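Local coordinates for protein phenylalanine--tRNA ligase beta subunit (Pyrococcus horikoshii, PDB 2CXI) that is the beta subunit of a tetrameric synthetase that charges tRNA(Phe) with phenylalanine at the expense of ATP, seen here as its N-terminal part including the B3/4 region, at residues V6-S9 against D10-L14; S18-I21 against E22-E25. All blocks are in the same frame, centred on the assembly; numbering follows the deposited sequence.

Contact 1: V6-S9 against D10-L14; sequences VSKS and DLERL
K8 crosses the side chain of E12, one helical turn further on, obliquely, its CG and CE passing near OE2, and closes the overlap with a salt bridge. CG stands anti to the backbone N (chi1 178°) and the chain stays straight until chi4 turns NZ over to the carboxylate, where NZ lies 2.8 Å from E12 OE2, on its syn side; the bond to OE1 is weak. The length of lysine lets a charge from the first helical turn reach the carboxylate one turn on, and OE2 also accepts from W24 NE1 and F19 N, one charge serving several donors. A methionine here would probably leave the E12 carboxylate without its positive mate. S7 is the N-cap: its OG accepts from D10 N at 3.2 Å, a job for a short hydroxyl side chain, and the hydroxyl also hydrogen-bonds to D117 OD2, its strongest polar partner. The first turn is closed by L11 N, 3.0 Å from S7 O. D10 OD1 takes both NE and NH2 of R13, side-on and in the guanidinium plane, with NE at 2.8 Å; R257 pairs with D10 OD2 and D115 with R13 NH1. A water joins S7 N to D10 OD2. On the apolar side V6 CG2 presses tightly on L11 CD2 at 3.4 Å, the two branched chains crossing at about a right angle. The whole turn thus leads from strand 3-7, which pairs with strand 44-51, into helix 8-15, with helices 62-72 and 116-133 packed against V6 and D10.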
ATOM      1  N   VAL A   6       3.095 -30.928 -33.420  1.00 20.50           N
ATOM      2  CA  VAL A   6       1.868 -30.971 -32.659  1.00 19.17           C
ATOM      3  C   VAL A   6       1.436 -32.419 -32.400  1.00 20.09           C
ATOM      4  O   VAL A   6       1.776 -33.364 -33.165  1.00 18.12           O
ATOM      5  CB  VAL A   6       0.699 -30.222 -33.352  1.00 19.12           C
ATOM      6  CG1 VAL A   6       0.965 -28.687 -33.465  1.00 17.90           C
ATOM      7  CG2 VAL A   6       0.404 -30.796 -34.736  1.00 18.22           C
ATOM      8  N   SER A   7       0.655 -32.577 -31.335  1.00 17.57           N
ATOM      9  CA  SER A   7       0.081 -33.862 -31.042  1.00 18.50           C
ATOM     10  C   SER A   7      -1.303 -34.016 -31.632  1.00 17.57           C
ATOM     11  O   SER A   7      -2.139 -33.120 -31.501  1.00 17.15           O
ATOM     12  CB  SER A   7       0.143 -34.130 -29.517  1.00 17.74           C
ATOM     13  OG  SER A   7      -0.936 -34.899 -29.089  1.00 19.35           O
ATOM     14  N   LYS A   8      -1.540 -35.139 -32.335  1.00 17.72           N
ATOM     15  CA  LYS A   8      -2.858 -35.388 -32.934  1.00 17.62           C
ATOM     16  C   LYS A   8      -3.969 -35.331 -31.891  1.00 18.07           C
ATOM     17  O   LYS A   8      -5.039 -34.770 -32.161  1.00 17.26           O
ATOM     18  CB  LYS A   8      -2.918 -36.739 -33.664  1.00 18.44           C
ATOM     19  CG  LYS A   8      -4.304 -37.082 -34.291  1.00 17.16           C
ATOM     20  CD  LYS A   8      -4.169 -38.463 -35.040  1.00 17.40           C
ATOM     21  CE  LYS A   8      -5.471 -38.884 -35.758  1.00 18.16           C
ATOM     22  NZ  LYS A   8      -6.596 -39.280 -34.810  1.00 20.22           N
ATOM     23  N   SER A   9      -3.742 -35.935 -30.726  1.00 18.47           N
ATOM     24  CA  SER A   9      -4.802 -35.953 -29.688  1.00 19.81           C
ATOM     25  C   SER A   9      -4.984 -34.534 -29.076  1.00 18.71           C
ATOM     26  O   SER A   9      -6.100 -34.169 -28.666  1.00 19.05           O
ATOM     27  CB  SER A   9      -4.518 -37.021 -28.603  1.00 19.15           C
ATOM     28  OG  SER A   9      -3.386 -36.646 -27.826  1.00 23.05           O
ATOM     29  N   ASP A  10      -3.915 -33.744 -29.043  1.00 17.50           N
ATOM     30  CA  ASP A  10      -4.036 -32.343 -28.555  1.00 17.15           C
ATOM     31  C   ASP A  10      -4.945 -31.566 -29.508  1.00 17.25           C
ATOM     32  O   ASP A  10      -5.877 -30.910 -29.073  1.00 17.48           O
ATOM     33  CB  ASP A  10      -2.666 -31.693 -28.410  1.00 17.22           C
ATOM     34  CG  ASP A  10      -2.715 -30.311 -27.770  1.00 17.84           C
ATOM     35  OD1 ASP A  10      -3.494 -30.123 -26.822  1.00 19.17           O
ATOM     36  OD2 ASP A  10      -1.962 -29.368 -28.128  1.00 17.23           O
ATOM     37  N   LEU A  11      -4.702 -31.658 -30.830  1.00 16.76           N
ATOM     38  CA  LEU A  11      -5.565 -31.001 -31.816  1.00 17.29           C
ATOM     39  C   LEU A  11      -7.027 -31.416 -31.695  1.00 16.86           C
ATOM     40  O   LEU A  11      -7.950 -30.561 -31.697  1.00 17.09           O
ATOM     41  CB  LEU A  11      -5.078 -31.388 -33.219  1.00 17.94           C
ATOM     42  CG  LEU A  11      -4.082 -30.598 -34.077  1.00 19.74           C
ATOM     43  CD1 LEU A  11      -3.728 -29.135 -33.796  1.00 18.46           C
ATOM     44  CD2 LEU A  11      -2.959 -31.437 -34.698  1.00 18.86           C
ATOM     45  N   GLU A  12      -7.256 -32.724 -31.579  1.00 16.14           N
ATOM     46  CA  GLU A  12      -8.600 -33.272 -31.495  1.00 16.48           C
ATOM     47  C   GLU A  12      -9.364 -32.872 -30.207  1.00 16.30           C
ATOM     48  O   GLU A  12     -10.563 -32.603 -30.288  1.00 17.15           O
ATOM     49  CB  GLU A  12      -8.575 -34.803 -31.719  1.00 16.20           C
ATOM     50  CG  GLU A  12      -8.126 -35.071 -33.168  1.00 17.10           C
ATOM     51  CD  GLU A  12      -7.923 -36.525 -33.547  1.00 18.64           C
ATOM     52  OE1 GLU A  12      -7.720 -37.390 -32.652  1.00 20.35           O
ATOM     53  OE2 GLU A  12      -7.981 -36.798 -34.787  1.00 20.14           O
ATOM     54  N   ARG A  13      -8.692 -32.824 -29.061  1.00 16.36           N
ATOM     55  CA  ARG A  13      -9.354 -32.291 -27.839  1.00 17.04           C
ATOM     56  C   ARG A  13      -9.717 -30.825 -28.022  1.00 16.34           C
ATOM     57  O   ARG A  13     -10.796 -30.412 -27.604  1.00 18.03           O
ATOM     58  CB  ARG A  13      -8.548 -32.553 -26.553  1.00 16.73           C
ATOM     59  CG  ARG A  13      -7.186 -31.876 -26.426  1.00 21.10           C
ATOM     60  CD  ARG A  13      -6.648 -31.776 -24.989  1.00 19.17           C
ATOM     61  NE  ARG A  13      -5.272 -31.314 -24.948  1.00 21.83           N
ATOM     62  CZ  ARG A  13      -4.475 -31.458 -23.888  1.00 24.17           C
ATOM     63  NH1 ARG A  13      -4.929 -32.044 -22.774  1.00 24.83           N
ATOM     64  NH2 ARG A  13      -3.228 -31.016 -23.929  1.00 27.56           N
ATOM     65  N   LEU A  14      -8.865 -30.059 -28.713  1.00 15.19           N
ATOM     66  CA  LEU A  14      -9.133 -28.652 -28.977  1.00 16.00           C
ATOM     67  C   LEU A  14     -10.298 -28.426 -29.968  1.00 15.92           C
ATOM     68  O   LEU A  14     -11.192 -27.592 -29.751  1.00 14.46           O
ATOM     69  CB  LEU A  14      -7.836 -27.942 -29.433  1.00 15.91           C
ATOM     70  CG  LEU A  14      -6.719 -27.777 -28.392  1.00 18.07           C
ATOM     71  CD1 LEU A  14      -5.421 -27.389 -29.119  1.00 17.79           C
ATOM     72  CD2 LEU A  14      -7.131 -26.713 -27.332  1.00 22.45           C
TER
HETATM   73  O   HOH W   1       0.061 -30.359 -29.723  1.00 24.22           O

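Contact 2: S18-I21 against E22-E25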
ATOM      1  N   SER A  18     -12.607 -36.278 -33.390  1.00 18.90           N
ATOM      2  CA  SER A  18     -11.432 -36.915 -33.986  1.00 20.67           C
ATOM      3  C   SER A  18     -11.649 -37.161 -35.489  1.00 20.04           C
ATOM      4  O   SER A  18     -12.774 -37.077 -36.006  1.00 20.41           O
ATOM      5  CB  SER A  18     -10.984 -38.206 -33.268  1.00 20.98           C
ATOM      6  OG  SER A  18     -12.044 -39.118 -33.268  1.00 25.26           O
ATOM      7  N   PHE A  19     -10.538 -37.390 -36.184  1.00 21.23           N
ATOM      8  CA  PHE A  19     -10.545 -37.550 -37.639  1.00 20.77           C
ATOM      9  C   PHE A  19      -9.527 -38.601 -38.030  1.00 20.71           C
ATOM     10  O   PHE A  19      -8.487 -38.764 -37.369  1.00 21.41           O
ATOM     11  CB  PHE A  19     -10.193 -36.255 -38.364  1.00 20.23           C
ATOM     12  CG  PHE A  19     -10.997 -35.074 -37.939  1.00 20.68           C
ATOM     13  CD1 PHE A  19     -12.161 -34.727 -38.618  1.00 17.70           C
ATOM     14  CD2 PHE A  19     -10.577 -34.291 -36.874  1.00 18.92           C
ATOM     15  CE1 PHE A  19     -12.907 -33.610 -38.234  1.00 20.87           C
ATOM     16  CE2 PHE A  19     -11.333 -33.174 -36.485  1.00 22.18           C
ATOM     17  CZ  PHE A  19     -12.493 -32.849 -37.166  1.00 20.69           C
ATOM     18  N   SER A  20      -9.792 -39.320 -39.125  1.00 20.48           N
ATOM     19  CA  SER A  20      -8.722 -40.221 -39.616  1.00 20.16           C
ATOM     20  C   SER A  20      -7.526 -39.434 -40.158  1.00 19.89           C
ATOM     21  O   SER A  20      -7.613 -38.214 -40.396  1.00 19.26           O
ATOM     22  CB  SER A  20      -9.255 -41.118 -40.720  1.00 19.09           C
ATOM     23  OG  SER A  20      -9.624 -40.316 -41.808  1.00 19.30           O
ATOM     24  N   ILE A  21      -6.402 -40.130 -40.330  1.00 20.21           N
ATOM     25  CA  ILE A  21      -5.247 -39.548 -40.995  1.00 21.81           C
ATOM     26  C   ILE A  21      -5.607 -39.059 -42.410  1.00 21.45           C
ATOM     27  O   ILE A  21      -5.188 -37.971 -42.842  1.00 21.37           O
ATOM     28  CB  ILE A  21      -4.066 -40.548 -41.033  1.00 21.10           C
ATOM     29  CG1 ILE A  21      -3.572 -40.867 -39.604  1.00 23.30           C
ATOM     30  CG2 ILE A  21      -2.952 -39.996 -41.924  1.00 24.98           C
ATOM     31  CD1 ILE A  21      -3.031 -39.639 -38.813  1.00 23.41           C
ATOM     32  N   GLU A  22      -6.424 -39.837 -43.113  1.00 21.40           N
ATOM     33  CA  GLU A  22      -6.845 -39.442 -44.456  1.00 21.54           C
ATOM     34  C   GLU A  22      -7.669 -38.131 -44.433  1.00 21.04           C
ATOM     35  O   GLU A  22      -7.498 -37.279 -45.297  1.00 21.33           O
ATOM     36  CB  GLU A  22      -7.608 -40.582 -45.168  1.00 20.19           C
ATOM     37  CG  GLU A  22      -8.203 -40.156 -46.505  1.00 21.69           C
ATOM     38  CD  GLU A  22      -8.791 -41.317 -47.321  1.00 21.60           C
ATOM     39  OE1 GLU A  22      -8.603 -42.476 -46.941  1.00 20.97           O
ATOM     40  OE2 GLU A  22      -9.449 -41.042 -48.321  1.00 19.44           O
ATOM     41  N   GLU A  23      -8.535 -37.962 -43.441  1.00 21.25           N
ATOM     42  CA  GLU A  23      -9.291 -36.698 -43.268  1.00 21.40           C
ATOM     43  C   GLU A  23      -8.379 -35.514 -42.842  1.00 20.90           C
ATOM     44  O   GLU A  23      -8.593 -34.368 -43.271  1.00 21.26           O
ATOM     45  CB  GLU A  23     -10.398 -36.887 -42.246  1.00 22.54           C
ATOM     46  CG  GLU A  23     -11.555 -37.763 -42.761  1.00 22.59           C
ATOM     47  CD  GLU A  23     -12.576 -38.108 -41.698  1.00 24.24           C
ATOM     48  OE1 GLU A  23     -12.184 -38.318 -40.545  1.00 22.57           O
ATOM     49  OE2 GLU A  23     -13.779 -38.202 -42.047  1.00 30.62           O
ATOM     50  N   TRP A  24      -7.364 -35.817 -42.036  1.00 20.53           N
ATOM     51  CA  TRP A  24      -6.363 -34.822 -41.576  1.00 21.03           C
ATOM     52  C   TRP A  24      -5.622 -34.157 -42.728  1.00 21.31           C
ATOM     53  O   TRP A  24      -5.221 -32.998 -42.644  1.00 21.29           O
ATOM     54  CB  TRP A  24      -5.401 -35.425 -40.536  1.00 19.88           C
ATOM     55  CG  TRP A  24      -5.911 -35.174 -39.102  1.00 16.96           C
ATOM     56  CD1 TRP A  24      -6.436 -36.086 -38.218  1.00 20.16           C
ATOM     57  CD2 TRP A  24      -5.976 -33.902 -38.443  1.00 17.33           C
ATOM     58  NE1 TRP A  24      -6.801 -35.462 -37.039  1.00 21.25           N
ATOM     59  CE2 TRP A  24      -6.567 -34.113 -37.163  1.00 18.55           C
ATOM     60  CE3 TRP A  24      -5.661 -32.586 -38.833  1.00 17.07           C
ATOM     61  CZ2 TRP A  24      -6.785 -33.067 -36.249  1.00 19.41           C
ATOM     62  CZ3 TRP A  24      -5.863 -31.536 -37.916  1.00 18.94           C
ATOM     63  CH2 TRP A  24      -6.442 -31.793 -36.643  1.00 18.43           C
ATOM     64  N   GLU A  25      -5.505 -34.898 -43.823  1.00 21.42           N
ATOM     65  CA  GLU A  25      -4.864 -34.397 -45.031  1.00 22.01           C
ATOM     66  C   GLU A  25      -5.613 -33.207 -45.544  1.00 21.51           C
ATOM     67  O   GLU A  25      -4.981 -32.270 -45.981  1.00 22.09           O
ATOM     68  CB  GLU A  25      -4.853 -35.464 -46.137  1.00 21.54           C
ATOM     69  CG  GLU A  25      -3.986 -36.657 -45.788  1.00 22.52           C
ATOM     70  CD  GLU A  25      -2.510 -36.424 -46.022  1.00 25.69           C
ATOM     71  OE1 GLU A  25      -2.123 -35.425 -46.656  1.00 28.42           O
ATOM     72  OE2 GLU A  25      -1.728 -37.257 -45.549  1.00 27.56           O
TER
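The chain comes in extended through S18 to S20 and coils into a helix at I21, where W24 N reaches S20 O at 2.9 Å and E25 N reaches I21 O. S20 and E23 then bond to each other in both directions. OG of S20, held between its own backbone N and carbonyl carbon (chi1 64°), accepts from E23 N at 3.1 Å; in return OE1 of E23 takes S20 N at 3.0 Å, on its anti side and 19° out of the carboxylate plane. Serine is short enough to fold back on the first turn, whereas glutamate has the length to return from that turn to the N-cap amide; its negative charge would also be expected to sit well beside the positive end of the helix dipole. The same OE1 lies at the edge of the F19 ring, near its plane. F19 turns its own edge toward the face of W24, a T-shaped pair with the F19 ring and the five-membered ring 5.5 Å apart between centroids and planes at 81°. F19 CB adds an apolar touch to W24 CD1 at 3.8 Å. The indole is large enough to meet F19 while NE1 bonds to E12, and F47 makes another edge-to-face pair with it. Reciprocal bonds between N-cap residue and the residue three further on define the capping box, a common way of starting an alpha-helix, used here for helix 21-30.

In the fold
Contact 1 comes first along the chain and contact 2 follows, in series, their centres about 12 Å apart on the same side of the chain's centre. Each marks the start of a helix, 8-15 and 21-30, and each start is capped by a serine. The two helices are consecutive in the chain, and the E12 carboxylate joins helix 8-15 to the start of helix 21-30. F47 of strand 44-51 touches both K8 and W24, tying the pair to the three-stranded antiparallel sheet. Both contacts are structural packing in the N-terminal region, away from the predicted magnesium-binding residues.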